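Local coordinates for protein probable transcriptional regulator (Pseudomonas aeruginosa, PDB 2ESN) that probably binds DNA through a LysR-type helix-turn-helix domain and regulates transcription, with a second domain of the kind that binds small effectors in relatives, at residues Ala239-Gly244 / Ala261-Leu266. Residues are numbered along the deposited sequence; the frame is centred on the assembly and turned at random.
Sequences ALFLAG and AEAAGL
Leu240 opens the contact from helix 236-244, its CG anti to the carbonyl carbon (chi1 -77°), so that CD2 meets CD1 of Leu266 at 3.6 Å; the two branched side chains, apolar as their buried places require, cross at about a right angle. Phe241 takes nearly the same first torsion, and its ring lies obliquely along the other helix end: CD2 is 3.5 Å from Ala264 CB, while CZ reaches Ala263 CB at 4.0 Å. Small methyls suit both alanine positions, letting the ring come close to the backbone. The ring also meets Phe113, on helix 109-126 of a second subunit, edge-to-face. At Gly244 a side chain would run into Ala264 O; its absence permits a CA-H...O contact of 3.3 Å from Gly244 CA to Ala264 O. No direct hydrogen bond joins the segments, but one water donates to Gly244 O and Gly265 O, 2.7 Å from each. Gly265 ends helix 254-264 in a Schellman motif, its positive phi (70°) favouring glycine, as Leu266 N bonds back to Ala261 O and Gly265 N to Glu262 O. Within the LysR substrate-binding domain, helix 236-244 thus lies against helix 254-264, with Leu240 packed on strands 168-183 and 249-253.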
loop_
_atom_site.group_PDB
_atom_site.type_symbol
_atom_site.label_atom_id
_atom_site.label_comp_id
_atom_site.label_asym_id
_atom_site.label_seq_id
_atom_site.Cartn_x
_atom_site.Cartn_y
_atom_site.Cartn_z
ATOM N N ALA C 239 -29.993 -10.360 1.502
ATOM C CA ALA C 239 -30.670 -10.053 2.785
ATOM C C ALA C 239 -32.177 -10.255 2.671
ATOM O O ALA C 239 -32.826 -10.712 3.609
ATOM C CB ALA C 239 -30.397 -8.602 3.190
ATOM N N LEU C 240 -32.721 -9.895 1.527
ATOM C CA LEU C 240 -34.147 -10.032 1.225
ATOM C C LEU C 240 -34.497 -11.514 1.258
ATOM O O LEU C 240 -35.491 -11.894 1.882
ATOM C CB LEU C 240 -34.462 -9.370 -0.145
ATOM C CG LEU C 240 -34.522 -7.851 -0.058
ATOM C CD1 LEU C 240 -34.304 -7.192 -1.407
ATOM C CD2 LEU C 240 -35.877 -7.416 0.489
ATOM N N PHE C 241 -33.653 -12.387 0.714
ATOM C CA PHE C 241 -33.931 -13.832 0.873
ATOM C C PHE C 241 -33.793 -14.329 2.311
ATOM O O PHE C 241 -34.547 -15.229 2.749
ATOM C CB PHE C 241 -33.067 -14.716 -0.044
ATOM C CG PHE C 241 -33.503 -14.659 -1.488
ATOM C CD1 PHE C 241 -32.860 -13.803 -2.379
ATOM C CD2 PHE C 241 -34.577 -15.471 -1.931
ATOM C CE1 PHE C 241 -33.260 -13.777 -3.751
ATOM C CE2 PHE C 241 -35.019 -15.445 -3.256
ATOM C CZ PHE C 241 -34.356 -14.596 -4.183
ATOM N N LEU C 242 -32.835 -13.765 3.036
ATOM C CA LEU C 242 -32.709 -14.098 4.447
ATOM C C LEU C 242 -34.017 -13.791 5.229
ATOM O O LEU C 242 -34.528 -14.607 5.987
ATOM C CB LEU C 242 -31.517 -13.313 5.039
ATOM C CG LEU C 242 -31.429 -13.304 6.597
ATOM C CD1 LEU C 242 -31.176 -14.757 7.131
ATOM C CD2 LEU C 242 -30.305 -12.380 7.028
ATOM N N ALA C 243 -34.544 -12.601 5.039
ATOM C CA ALA C 243 -35.840 -12.178 5.615
ATOM C C ALA C 243 -37.060 -13.052 5.294
ATOM O O ALA C 243 -37.998 -13.142 6.131
ATOM C CB ALA C 243 -36.123 -10.764 5.206
ATOM N N GLY C 244 -37.090 -13.636 4.072
ATOM C CA GLY C 244 -38.120 -14.572 3.635
ATOM C C GLY C 244 -38.009 -15.967 4.238
ATOM O O GLY C 244 -38.980 -16.711 4.208
ATOM N N ALA C 261 -40.140 -9.485 -3.814
ATOM C CA ALA C 261 -41.251 -9.816 -2.892
ATOM C C ALA C 261 -41.765 -11.233 -3.155
ATOM O O ALA C 261 -41.938 -12.083 -2.231
ATOM C CB ALA C 261 -42.366 -8.765 -2.994
ATOM N N GLU C 262 -41.943 -11.546 -4.421
ATOM C CA GLU C 262 -42.420 -12.913 -4.760
ATOM C C GLU C 262 -41.374 -13.982 -4.683
ATOM O O GLU C 262 -41.610 -15.040 -4.118
ATOM C CB GLU C 262 -43.037 -12.914 -6.176
ATOM C CG GLU C 262 -44.489 -12.605 -6.162
ATOM C CD GLU C 262 -45.310 -13.799 -5.643
ATOM O OE1 GLU C 262 -44.831 -14.979 -5.717
ATOM O OE2 GLU C 262 -46.442 -13.547 -5.165
ATOM N N ALA C 263 -40.242 -13.727 -5.312
ATOM C CA ALA C 263 -39.112 -14.674 -5.281
ATOM C C ALA C 263 -38.730 -15.108 -3.861
ATOM O O ALA C 263 -38.385 -16.293 -3.660
ATOM C CB ALA C 263 -37.908 -14.054 -5.926
ATOM N N ALA C 264 -38.708 -14.158 -2.893
ATOM C CA ALA C 264 -38.248 -14.535 -1.535
ATOM C C ALA C 264 -39.430 -14.770 -0.573
ATOM O O ALA C 264 -39.201 -15.087 0.598
ATOM C CB ALA C 264 -37.305 -13.498 -0.970
ATOM N N GLY C 265 -40.662 -14.589 -1.034
ATOM C CA GLY C 265 -41.869 -14.759 -0.154
ATOM C C GLY C 265 -41.970 -13.635 0.896
ATOM O O GLY C 265 -41.909 -13.910 2.114
ATOM N N LEU C 266 -42.135 -12.377 0.467
ATOM C CA LEU C 266 -42.103 -11.254 1.456
ATOM C C LEU C 266 -43.360 -10.495 1.529
ATOM O O LEU C 266 -44.029 -10.423 0.519
ATOM C CB LEU C 266 -41.023 -10.209 1.058
ATOM C CG LEU C 266 -39.650 -10.816 0.753
ATOM C CD1 LEU C 266 -38.634 -9.704 0.179
ATOM C CD2 LEU C 266 -39.094 -11.557 1.978
HETATM O O HOH W 1 -41.410 -16.376 3.083
#